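Local coordinates for 4-amino-4-deoxychorismate lyase (Legionella pneumophila, PDB 3LUL), which is a class IV aminotransferase-like protein that carries pyridoxal phosphate on a lysine, at residues I220-T223 with K224-E228. Sequence-based numbering, arbitrary orientation. Where two conformers were deposited one is given.
Sequences ISLT and KKRIE
Thr223 caps the short helix 224-228 at its N-terminus: its OG1 accepts a weak hydrogen bond from Arg226 N at 3.3 Å, with an N-H...O angle of 156°. A chi1 of 59° tucks OG1 in over the backbone, with its own N on one side and C on the other, within reach of Arg226 N. A second weak bond, from Ile227 N to Thr223 O at 3.5 Å, joins the same residue to that turn, and Glu228 N to Lys224 O at 3.0 Å continues the helical pattern.

The nonpolar part of the contact is built round the side chain of Arg226, which bends at chi2 and chi3 and folds back over the loop that leads in from strand 217-219. Its CG lies 3.5 Å from Thr223 OG1. Leu222 comes in at about a right angle, with CD2 3.9 Å from Arg226 CB and 4.1 Å above the guanidinium plane, over its centre. Ile220 CD1 sits oblique to the guanidinium, 3.7 Å from Arg226 NH1.

At its polar end Arg226 NH2 forms a salt bridge with Glu184, and Tyr189 of strand 187-190 makes a cation-pi contact with the arginine. Lys224 NZ pairs with Asp249.

The arginine therefore has its aliphatic stem against loop side chains and one guanidinium face against Leu222, while the salt bridge to Glu184 probably balances its charge; Arg226 thus links the start of the helix to strands 179-184 and 187-190 through Glu184 and Tyr189.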
ATOM      1  N   ILE B 220      -0.119  -4.437 -26.459  1.00 11.99           N
ATOM      2  CA  ILE B 220      -1.122  -5.512 -26.437  1.00 13.65           C
ATOM      3  C   ILE B 220      -1.053  -6.328 -25.129  1.00 11.91           C
ATOM      4  O   ILE B 220      -0.065  -6.278 -24.392  1.00 11.59           O
ATOM      5  CB  ILE B 220      -0.969  -6.503 -27.619  1.00 15.17           C
ATOM      6  CG1 ILE B 220       0.367  -7.275 -27.552  1.00 18.09           C
ATOM      7  CG2 ILE B 220      -1.122  -5.783 -28.966  1.00 16.55           C
ATOM      8  CD1 ILE B 220       0.483  -8.413 -28.599  1.00 20.19           C
ATOM      9  N   SER B 221      -2.097  -7.100 -24.879  1.00 12.69           N
ATOM     10  CA  SER B 221      -2.118  -7.970 -23.707  1.00 13.14           C
ATOM     11  C   SER B 221      -1.252  -9.166 -24.037  1.00 14.23           C
ATOM     12  O   SER B 221      -1.369  -9.749 -25.141  1.00 14.01           O
ATOM     13  CB  SER B 221      -3.545  -8.398 -23.373  1.00 11.16           C
ATOM     14  OG  SER B 221      -4.315  -7.274 -22.985  1.00 14.89           O
ATOM     15  N   LEU B 222      -0.363  -9.501 -23.099  1.00 12.20           N
ATOM     16  CA  LEU B 222       0.669 -10.522 -23.310  1.00 11.40           C
ATOM     17  C   LEU B 222       0.543 -11.623 -22.273  1.00 12.38           C
ATOM     18  O   LEU B 222       0.513 -11.352 -21.077  1.00 10.39           O
ATOM     19  CB  LEU B 222       2.053  -9.901 -23.208  1.00 13.17           C
ATOM     20  CG  LEU B 222       2.463  -8.926 -24.306  1.00 11.18           C
ATOM     21  CD1 LEU B 222       3.601  -8.030 -23.841  1.00 13.70           C
ATOM     22  CD2 LEU B 222       2.826  -9.694 -25.580  1.00 12.14           C
ATOM     23  N   THR B 223       0.460 -12.866 -22.737  1.00 12.30           N
ATOM     24  CA  THR B 223       0.426 -14.029 -21.831  1.00 15.35           C
ATOM     25  C   THR B 223       1.860 -14.404 -21.418  1.00 15.71           C
ATOM     26  O   THR B 223       2.847 -13.908 -22.008  1.00 16.21           O
ATOM     27  CB  THR B 223      -0.212 -15.223 -22.538  1.00 16.67           C
ATOM     28  OG1 THR B 223       0.568 -15.506 -23.694  1.00 16.99           O
ATOM     29  CG2 THR B 223      -1.636 -14.905 -22.977  1.00 16.64           C
ATOM     30  N   LYS B 224       1.983 -15.311 -20.451  1.00 15.36           N
ATOM     31  CA  LYS B 224       3.301 -15.794 -20.002  1.00 14.93           C
ATOM     32  C   LYS B 224       4.007 -16.530 -21.153  1.00 15.68           C
ATOM     33  O   LYS B 224       5.224 -16.421 -21.320  1.00 16.06           O
ATOM     34  CB  LYS B 224       3.182 -16.708 -18.784  1.00 17.73           C
ATOM     35  CG  LYS B 224       4.524 -17.080 -18.166  1.00 21.61           C
ATOM     36  CD  LYS B 224       4.351 -17.880 -16.884  1.00 30.91           C
ATOM     37  CE  LYS B 224       5.701 -18.177 -16.258  1.00 36.68           C
ATOM     38  NZ  LYS B 224       5.676 -19.378 -15.368  1.00 45.93           N
ATOM     39  N   LYS B 225       3.213 -17.235 -21.946  1.00 13.67           N
ATOM     40  CA  LYS B 225       3.712 -17.946 -23.117  1.00 17.37           C
ATOM     41  C   LYS B 225       4.353 -17.000 -24.136  1.00 16.57           C
ATOM     42  O   LYS B 225       5.353 -17.362 -24.745  1.00 17.86           O
ATOM     43  CB  LYS B 225       2.605 -18.771 -23.776  1.00 19.39           C
ATOM     44  CG  LYS B 225       3.109 -19.596 -24.989  1.00 25.27           C
ATOM     45  CD  LYS B 225       2.035 -20.486 -25.593  1.00 32.97           C
ATOM     46  CE  LYS B 225       2.411 -20.927 -27.026  1.00 38.99           C
ATOM     47  NZ  LYS B 225       3.836 -21.353 -27.170  1.00 36.38           N
ATOM     48  N   ARG B 226       3.798 -15.803 -24.331  1.00 16.09           N
ATOM     49  CA  ARG B 226       4.461 -14.791 -25.194  1.00 15.57           C
ATOM     50  C   ARG B 226       5.843 -14.415 -24.715  1.00 14.09           C
ATOM     51  O   ARG B 226       6.760 -14.233 -25.534  1.00 13.86           O
ATOM     52  CB  ARG B 226       3.633 -13.516 -25.328  1.00 16.53           C
ATOM     53  CG  ARG B 226       2.327 -13.685 -26.049  1.00 22.19           C
ATOM     54  CD  ARG B 226       2.509 -14.158 -27.458  1.00 25.26           C
ATOM     55  NE  ARG B 226       3.434 -13.316 -28.217  1.00 26.13           N
ATOM     56  CZ  ARG B 226       3.098 -12.240 -28.933  1.00 31.08           C
ATOM     57  NH1 ARG B 226       1.835 -11.827 -29.013  1.00 27.74           N
ATOM     58  NH2 ARG B 226       4.047 -11.564 -29.587  1.00 38.43           N
ATOM     59  N   ILE B 227       6.010 -14.274 -23.402  1.00 10.81           N
ATOM     60  CA  ILE B 227       7.314 -13.929 -22.840  1.00 16.73           C
ATOM     61  C   ILE B 227       8.276 -15.086 -23.056  1.00 17.83           C
ATOM     62  O   ILE B 227       9.406 -14.895 -23.540  1.00 17.65           O
ATOM     63  CB  ILE B 227       7.250 -13.600 -21.329  1.00 18.41           C
ATOM     64  CG1 ILE B 227       6.240 -12.511 -21.051  1.00 23.40           C
ATOM     65  CG2 ILE B 227       8.578 -13.133 -20.815  1.00 17.01           C
ATOM     66  CD1 ILE B 227       5.876 -12.419 -19.546  1.00 20.88           C
ATOM     67  N   GLU B 228       7.826 -16.291 -22.732  1.00 16.38           N
ATOM     68  CA  GLU B 228       8.670 -17.487 -22.825  0.50 18.42           C
ATOM     69  C   GLU B 228       9.186 -17.692 -24.240  1.00 17.21           C
ATOM     70  O   GLU B 228      10.314 -18.124 -24.435  1.00 23.09           O
ATOM     71  CB  GLU B 228       7.896 -18.708 -22.317  0.50 19.45           C
ATOM     72  CG  GLU B 228       7.644 -18.585 -20.806  0.50 21.79           C
ATOM     73  CD  GLU B 228       6.684 -19.598 -20.222  0.50 27.79           C
ATOM     74  OE1 GLU B 228       5.892 -20.221 -20.963  0.50 29.55           O
ATOM     75  OE2 GLU B 228       6.711 -19.744 -18.985  0.50 31.41           O
TER